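Long-range contacts in endo-alpha-(1->5)-L-arabinanase (Bacillus licheniformis, PDB 6B7K), which probably catalyses the endohydrolysis of (1->5)-alpha-arabinofuranosidic linkages in arabinans, as a calcium-binding glycoside hydrolase of family 43: residues Gly17-Ser25 and Phe36-Ile47; Ile26-Thr35 and Val46-Trp55. One frame throughout, in Å; residues are numbered along the deposited sequence.

Interaction 1 of 2, residues Gly17-Ser25 and Phe36-Ile47; sequences GDNFIHDPS and FGTGLGTGLRVI
At the predicted active site, the loop carrying D23, the probable proton acceptor, lies against the end of the hairpin of strands 32-38 and 44-49 that carries the 39-43 turn. T38 binds the loop through both its backbone and its side chain: its N donates to H22 O (2.8 Å, 165° at the hydrogen), and its OG1 donates to D23 OD2 at 2.7 Å. That bond uses the carboxylate's anti lone pair, and H22 ND1 adds a weak bond to the same oxygen while H22 NE2 bonds Y276 OH. A82 N also bonds T38 OG1, a second-shell link that probably helps to position the D23 carboxylate. R45 reaches across, CG anti to the backbone N (chi1 175°) and the chain extended on to NE, and grips F20 O side-on, NE at 2.9 Å and NH2 at 3.2 Å. Both nitrogens approach from one face of the carbonyl plane. NH2 also forms a salt bridge with D18 OD1 (2.7 Å), its hydrogen bond bent and weak. I21 CD1 packs on G37 CA. S25 and F36 close the contact as an antiparallel hydrogen-bonded pair, leading into the first blade of the five-bladed beta-propeller typical of family 43.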
# COMPACT_ATOMS: atom_id res chain seq x y z
N GLY A 17 6.44 -21.37 4.72
CA GLY A 17 6.87 -21.61 3.34
C GLY A 17 7.58 -20.39 2.81
O GLY A 17 8.41 -19.79 3.50
N ASP A 18 7.27 -20.03 1.56
CA ASP A 18 7.90 -18.88 0.91
C ASP A 18 7.09 -17.62 1.22
O ASP A 18 6.43 -17.02 0.36
CB ASP A 18 8.01 -19.13 -0.59
CG ASP A 18 8.94 -18.16 -1.29
OD1 ASP A 18 9.46 -17.23 -0.62
OD2 ASP A 18 9.16 -18.31 -2.51
N ASN A 19 7.14 -17.22 2.49
CA ASN A 19 6.32 -16.14 3.02
C ASN A 19 7.08 -14.82 3.11
O ASN A 19 6.66 -13.92 3.85
CB ASN A 19 5.76 -16.53 4.39
CG ASN A 19 6.85 -16.82 5.40
OD1 ASN A 19 7.97 -17.19 5.04
ND2 ASN A 19 6.53 -16.66 6.68
N PHE A 20 8.19 -14.68 2.39
CA PHE A 20 8.90 -13.41 2.35
C PHE A 20 8.14 -12.41 1.51
O PHE A 20 7.69 -12.73 0.40
CB PHE A 20 10.31 -13.59 1.80
CG PHE A 20 10.99 -12.30 1.42
CD1 PHE A 20 11.65 -11.55 2.37
CD2 PHE A 20 10.95 -11.84 0.11
CE1 PHE A 20 12.27 -10.36 2.03
CE2 PHE A 20 11.57 -10.65 -0.24
CZ PHE A 20 12.23 -9.91 0.72
N ILE A 21 7.99 -11.19 2.02
CA ILE A 21 7.28 -10.13 1.30
C ILE A 21 7.74 -8.79 1.86
O ILE A 21 8.29 -8.72 2.96
CB ILE A 21 5.75 -10.30 1.42
CG1 ILE A 21 5.04 -9.59 0.26
CG2 ILE A 21 5.25 -9.76 2.75
CD1 ILE A 21 5.48 -10.08 -1.10
N HIS A 22 7.52 -7.73 1.09
CA HIS A 22 7.74 -6.38 1.56
C HIS A 22 6.79 -5.46 0.82
O HIS A 22 6.70 -5.52 -0.41
CB HIS A 22 9.19 -5.94 1.35
CG HIS A 22 9.64 -4.86 2.28
ND1 HIS A 22 9.68 -3.53 1.91
CD2 HIS A 22 10.06 -4.91 3.56
CE1 HIS A 22 10.11 -2.81 2.93
NE2 HIS A 22 10.34 -3.62 3.95
N ASP A 23 6.08 -4.61 1.57
CA ASP A 23 5.04 -3.73 1.04
C ASP A 23 3.96 -4.54 0.33
O ASP A 23 3.77 -4.39 -0.89
CB ASP A 23 5.66 -2.70 0.09
CG ASP A 23 6.86 -2.00 0.69
OD1 ASP A 23 6.76 -1.50 1.83
OD2 ASP A 23 7.92 -1.96 0.02
N PRO A 24 3.23 -5.39 1.04
CA PRO A 24 2.28 -6.29 0.38
C PRO A 24 0.91 -5.66 0.13
O PRO A 24 0.51 -4.68 0.77
CB PRO A 24 2.15 -7.44 1.40
CG PRO A 24 2.27 -6.75 2.70
CD PRO A 24 3.27 -5.63 2.50
N SER A 25 0.21 -6.25 -0.83
CA SER A 25 -1.18 -5.92 -1.12
C SER A 25 -1.88 -7.21 -1.51
O SER A 25 -1.47 -7.88 -2.47
CB SER A 25 -1.30 -4.88 -2.24
OG SER A 25 -2.65 -4.51 -2.47
N PHE A 36 0.74 -9.33 -3.81
CA PHE A 36 1.69 -8.56 -4.60
C PHE A 36 2.59 -7.77 -3.67
O PHE A 36 2.12 -7.17 -2.70
CB PHE A 36 0.95 -7.62 -5.56
CG PHE A 36 0.27 -8.31 -6.70
CD1 PHE A 36 -0.90 -9.02 -6.50
CD2 PHE A 36 0.78 -8.24 -7.98
CE1 PHE A 36 -1.54 -9.66 -7.55
CE2 PHE A 36 0.15 -8.87 -9.04
CZ PHE A 36 -1.01 -9.58 -8.83
N GLY A 37 3.90 -7.78 -3.95
CA GLY A 37 4.86 -7.12 -3.09
C GLY A 37 5.97 -6.49 -3.90
O GLY A 37 6.05 -6.64 -5.12
N THR A 38 6.82 -5.75 -3.19
CA THR A 38 8.01 -5.18 -3.80
C THR A 38 8.87 -6.29 -4.39
O THR A 38 9.08 -7.33 -3.76
CB THR A 38 8.81 -4.38 -2.76
OG1 THR A 38 8.04 -3.25 -2.34
CG2 THR A 38 10.13 -3.90 -3.34
N GLY A 39 9.35 -6.06 -5.61
CA GLY A 39 10.02 -7.13 -6.34
C GLY A 39 11.28 -7.60 -5.65
O GLY A 39 11.99 -6.83 -5.00
N LEU A 40 11.55 -8.89 -5.79
CA LEU A 40 12.79 -9.51 -5.33
C LEU A 40 13.70 -9.65 -6.55
O LEU A 40 13.53 -10.57 -7.35
CB LEU A 40 12.51 -10.86 -4.67
CG LEU A 40 13.73 -11.68 -4.23
CD1 LEU A 40 14.58 -10.90 -3.24
CD2 LEU A 40 13.29 -13.01 -3.65
N GLY A 41 14.65 -8.73 -6.68
CA GLY A 41 15.55 -8.71 -7.81
C GLY A 41 15.14 -7.69 -8.85
O GLY A 41 15.71 -6.59 -8.90
N THR A 42 14.16 -8.04 -9.67
CA THR A 42 13.62 -7.13 -10.68
C THR A 42 12.11 -7.25 -10.69
O THR A 42 11.55 -8.30 -10.36
CB THR A 42 14.18 -7.42 -12.07
OG1 THR A 42 15.57 -7.74 -11.97
CG2 THR A 42 14.03 -6.17 -12.97
N GLY A 43 11.45 -6.14 -11.02
CA GLY A 43 10.01 -6.14 -11.17
C GLY A 43 9.23 -6.16 -9.87
O GLY A 43 9.57 -5.46 -8.92
N LEU A 44 8.17 -6.97 -9.83
CA LEU A 44 7.25 -7.03 -8.70
C LEU A 44 7.09 -8.48 -8.25
O LEU A 44 6.95 -9.38 -9.08
CB LEU A 44 5.89 -6.44 -9.06
CG LEU A 44 5.87 -4.94 -9.34
CD1 LEU A 44 4.55 -4.52 -9.95
CD2 LEU A 44 6.14 -4.17 -8.05
N ARG A 45 7.10 -8.69 -6.94
CA ARG A 45 7.04 -10.02 -6.36
C ARG A 45 5.60 -10.45 -6.15
O ARG A 45 4.77 -9.67 -5.66
CB ARG A 45 7.81 -10.07 -5.04
CG ARG A 45 7.72 -11.38 -4.29
CD ARG A 45 8.84 -11.50 -3.26
NE ARG A 45 8.64 -12.62 -2.35
CZ ARG A 45 8.92 -13.89 -2.64
NH1 ARG A 45 9.41 -14.20 -3.83
NH2 ARG A 45 8.71 -14.84 -1.74
N VAL A 46 5.30 -11.70 -6.52
CA VAL A 46 3.98 -12.28 -6.35
C VAL A 46 4.14 -13.65 -5.71
O VAL A 46 4.97 -14.45 -6.14
CB VAL A 46 3.22 -12.40 -7.68
CG1 VAL A 46 1.87 -13.05 -7.46
CG2 VAL A 46 3.04 -11.03 -8.32
N ILE A 47 3.35 -13.91 -4.67
CA ILE A 47 3.30 -15.23 -4.05
C ILE A 47 1.84 -15.63 -3.90
O ILE A 47 0.95 -14.79 -3.71
CB ILE A 47 4.03 -15.26 -2.68
CG1 ILE A 47 3.52 -14.16 -1.76
CG2 ILE A 47 5.52 -15.13 -2.89
CD1 ILE A 47 4.24 -14.12 -0.42

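Interaction 2 of 2, residues Ile26-Thr35 and Val46-Trp55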
# COMPACT_ATOMS: atom_id res chain seq x y z
N ILE A 26 -2.93 -7.57 -0.78
CA ILE A 26 -3.58 -8.87 -0.93
C ILE A 26 -4.75 -8.76 -1.89
O ILE A 26 -5.44 -7.74 -1.97
CB ILE A 26 -4.03 -9.42 0.44
CG1 ILE A 26 -4.52 -10.87 0.32
CG2 ILE A 26 -5.13 -8.56 1.04
CD1 ILE A 26 -3.46 -11.83 -0.18
N ILE A 27 -4.96 -9.84 -2.64
CA ILE A 27 -6.11 -10.03 -3.51
C ILE A 27 -6.40 -11.53 -3.52
O ILE A 27 -5.63 -12.33 -2.99
CB ILE A 27 -5.87 -9.48 -4.94
CG1 ILE A 27 -7.16 -9.44 -5.78
CG2 ILE A 27 -4.78 -10.27 -5.64
CD1 ILE A 27 -8.29 -8.66 -5.15
N LYS A 28 -7.52 -11.92 -4.13
CA LYS A 28 -7.99 -13.30 -4.04
C LYS A 28 -8.89 -13.56 -5.24
O LYS A 28 -10.01 -13.06 -5.29
CB LYS A 28 -8.74 -13.51 -2.73
CG LYS A 28 -8.92 -14.96 -2.32
CD LYS A 28 -9.85 -15.02 -1.13
CE LYS A 28 -10.11 -16.45 -0.69
NZ LYS A 28 -10.49 -17.33 -1.83
N GLU A 29 -8.39 -14.34 -6.19
CA GLU A 29 -9.13 -14.70 -7.40
C GLU A 29 -9.49 -16.18 -7.32
O GLU A 29 -8.59 -17.03 -7.25
CB GLU A 29 -8.31 -14.41 -8.65
CG GLU A 29 -8.94 -14.90 -9.94
CD GLU A 29 -8.02 -14.72 -11.14
OE1 GLU A 29 -7.86 -13.58 -11.61
OE2 GLU A 29 -7.46 -15.73 -11.61
N GLY A 30 -10.78 -16.48 -7.35
CA GLY A 30 -11.21 -17.84 -7.09
C GLY A 30 -10.87 -18.22 -5.66
O GLY A 30 -11.06 -17.43 -4.72
N ASN A 31 -10.35 -19.43 -5.49
CA ASN A 31 -9.89 -19.89 -4.19
C ASN A 31 -8.43 -19.58 -3.92
O ASN A 31 -7.91 -19.97 -2.87
CB ASN A 31 -10.11 -21.41 -4.06
CG ASN A 31 -11.48 -21.75 -3.51
OD1 ASN A 31 -12.08 -20.98 -2.77
ND2 ASN A 31 -11.98 -22.93 -3.87
N THR A 32 -7.75 -18.88 -4.83
CA THR A 32 -6.32 -18.64 -4.72
C THR A 32 -6.05 -17.23 -4.21
O THR A 32 -6.53 -16.25 -4.79
CB THR A 32 -5.64 -18.84 -6.07
OG1 THR A 32 -5.92 -20.16 -6.56
CG2 THR A 32 -4.13 -18.67 -5.93
N TRP A 33 -5.29 -17.13 -3.13
CA TRP A 33 -4.83 -15.84 -2.64
C TRP A 33 -3.60 -15.40 -3.42
O TRP A 33 -2.75 -16.22 -3.77
CB TRP A 33 -4.49 -15.91 -1.15
CG TRP A 33 -5.58 -16.45 -0.26
CD1 TRP A 33 -5.89 -17.77 -0.05
CD2 TRP A 33 -6.47 -15.70 0.57
NE1 TRP A 33 -6.92 -17.87 0.85
CE2 TRP A 33 -7.30 -16.62 1.24
CE3 TRP A 33 -6.65 -14.33 0.81
CZ2 TRP A 33 -8.29 -16.22 2.13
CZ3 TRP A 33 -7.63 -13.94 1.69
CH2 TRP A 33 -8.44 -14.87 2.34
N TYR A 34 -3.50 -14.10 -3.68
CA TYR A 34 -2.34 -13.52 -4.34
C TYR A 34 -1.88 -12.31 -3.53
O TYR A 34 -2.66 -11.38 -3.31
CB TYR A 34 -2.64 -13.11 -5.78
CG TYR A 34 -2.87 -14.27 -6.72
CD1 TYR A 34 -1.80 -14.98 -7.26
CD2 TYR A 34 -4.16 -14.66 -7.08
CE1 TYR A 34 -2.01 -16.04 -8.12
CE2 TYR A 34 -4.37 -15.72 -7.94
CZ TYR A 34 -3.29 -16.41 -8.46
OH TYR A 34 -3.51 -17.47 -9.32
N THR A 35 -0.63 -12.33 -3.10
CA THR A 35 -0.00 -11.19 -2.45
C THR A 35 1.00 -10.57 -3.41
O THR A 35 1.97 -11.23 -3.80
CB THR A 35 0.69 -11.60 -1.15
OG1 THR A 35 -0.28 -12.05 -0.20
CG2 THR A 35 1.44 -10.41 -0.56
N VAL A 46 5.30 -11.70 -6.52
CA VAL A 46 3.98 -12.28 -6.35
C VAL A 46 4.14 -13.65 -5.71
O VAL A 46 4.97 -14.45 -6.14
CB VAL A 46 3.22 -12.40 -7.68
CG1 VAL A 46 1.87 -13.05 -7.46
CG2 VAL A 46 3.04 -11.03 -8.32
N ILE A 47 3.35 -13.91 -4.67
CA ILE A 47 3.30 -15.23 -4.05
C ILE A 47 1.84 -15.63 -3.90
O ILE A 47 0.95 -14.79 -3.71
CB ILE A 47 4.03 -15.26 -2.68
CG1 ILE A 47 3.52 -14.16 -1.76
CG2 ILE A 47 5.52 -15.13 -2.89
CD1 ILE A 47 4.24 -14.12 -0.42
N LYS A 48 1.59 -16.93 -4.02
CA LYS A 48 0.24 -17.48 -4.08
C LYS A 48 0.00 -18.42 -2.90
O LYS A 48 0.94 -18.90 -2.25
CB LYS A 48 0.02 -18.23 -5.40
CG LYS A 48 1.08 -19.28 -5.69
CD LYS A 48 0.98 -19.83 -7.10
CE LYS A 48 -0.32 -20.57 -7.32
NZ LYS A 48 -0.34 -21.26 -8.65
N SER A 49 -1.28 -18.70 -2.64
CA SER A 49 -1.65 -19.58 -1.54
C SER A 49 -3.04 -20.14 -1.79
O SER A 49 -3.93 -19.43 -2.25
CB SER A 49 -1.62 -18.84 -0.20
OG SER A 49 -2.03 -19.70 0.85
N THR A 50 -3.21 -21.42 -1.47
CA THR A 50 -4.51 -22.09 -1.57
C THR A 50 -5.32 -21.99 -0.28
O THR A 50 -6.55 -21.90 -0.34
CB THR A 50 -4.31 -23.57 -1.95
OG1 THR A 50 -3.64 -23.65 -3.22
CG2 THR A 50 -5.64 -24.30 -2.03
N ASP A 51 -4.65 -22.00 0.87
CA ASP A 51 -5.32 -21.98 2.16
C ASP A 51 -5.16 -20.67 2.92
O ASP A 51 -5.85 -20.47 3.93
CB ASP A 51 -4.81 -23.14 3.04
CG ASP A 51 -3.30 -23.18 3.13
OD1 ASP A 51 -2.63 -22.21 2.72
OD2 ASP A 51 -2.76 -24.21 3.61
N GLY A 52 -4.27 -19.78 2.47
CA GLY A 52 -3.98 -18.56 3.19
C GLY A 52 -2.83 -18.66 4.17
O GLY A 52 -2.36 -17.62 4.66
N ARG A 53 -2.35 -19.87 4.46
CA ARG A 53 -1.27 -20.08 5.41
C ARG A 53 0.03 -20.55 4.77
O ARG A 53 1.10 -20.23 5.28
CB ARG A 53 -1.69 -21.10 6.48
N ASN A 54 -0.04 -21.29 3.67
CA ASN A 54 1.13 -21.77 2.96
C ASN A 54 1.28 -21.00 1.65
O ASN A 54 0.39 -21.06 0.79
CB ASN A 54 1.03 -23.27 2.68
CG ASN A 54 1.54 -24.11 3.83
OD1 ASN A 54 2.72 -24.47 3.88
ND2 ASN A 54 0.66 -24.44 4.77
N TRP A 55 2.39 -20.29 1.50
CA TRP A 55 2.63 -19.46 0.33
C TRP A 55 3.80 -20.01 -0.49
O TRP A 55 4.75 -20.58 0.05
CB TRP A 55 2.91 -18.01 0.74
CG TRP A 55 1.72 -17.35 1.38
CD1 TRP A 55 1.35 -17.42 2.69
CD2 TRP A 55 0.73 -16.53 0.74
NE1 TRP A 55 0.20 -16.70 2.91
CE2 TRP A 55 -0.20 -16.14 1.72
CE3 TRP A 55 0.55 -16.08 -0.57
CZ2 TRP A 55 -1.29 -15.33 1.43
CZ3 TRP A 55 -0.54 -15.28 -0.86
CH2 TRP A 55 -1.44 -14.91 0.14
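W33, T35 and W55 carry most of this contact; the indole of W55 reaches from the neighbouring strand 54-61 over the face that bears W33, T35 and S49. The CH2 corner of W55 fits between W33 CB, 3.5 Å away, and T35 OG1, and I26 CD1 meets the same corner at the ring edge (3.7 Å). S49 CB sits over the centre of one W55 face. The W33 ring is itself sandwiched: CE of K28 lies over one face and CA of G52 over the other, the latter a CH-pi contact 4.0 Å from the centroid of the five-membered ring. With CG of W33 beside its own backbone N (chi1 -53°), the indole extends over the turn at G52, and S49 O meets its edge. These side chains ride on the antiparallel hairpin of a propeller blade, where W33 pairs with S49 and T35 with I47; T35 N donates to I47 O almost straight (3.0 Å, 173°). On the other face, Y34 lies alongside K48, both pointing the same way, with CE1 against K48 CB at 4.0 Å. Back on the face of W33 and T35, S49 OG braces the turn as an ST motif, accepting from G52 N and donating to N54 O.

Interactions 1 and 2 occupy the two ends of one blade, their centres about 12 Å apart, and share V46 and I47. Their segments alternate along the chain: 17-25, 26-35, 36-47, then 46-55. Both use the hairpin of strands 32-38 and 44-49, which 25-29 and 54-61 flank in the sheet. Interaction 1 includes the 39-43 turn and lies close to the predicted catalytic residue and a bound calcium ion, about 4 Å from the side chain of S25. Interaction 2 lies at the opposite end, with the 29-32 and 49-54 turns, its centre about 17 Å from that of the chain. They also touch directly: D18 N probably bonds W55 O, and T35 CG2 packs on P24 and I21. The same strands thus run from these turns to the loop of the predicted active site.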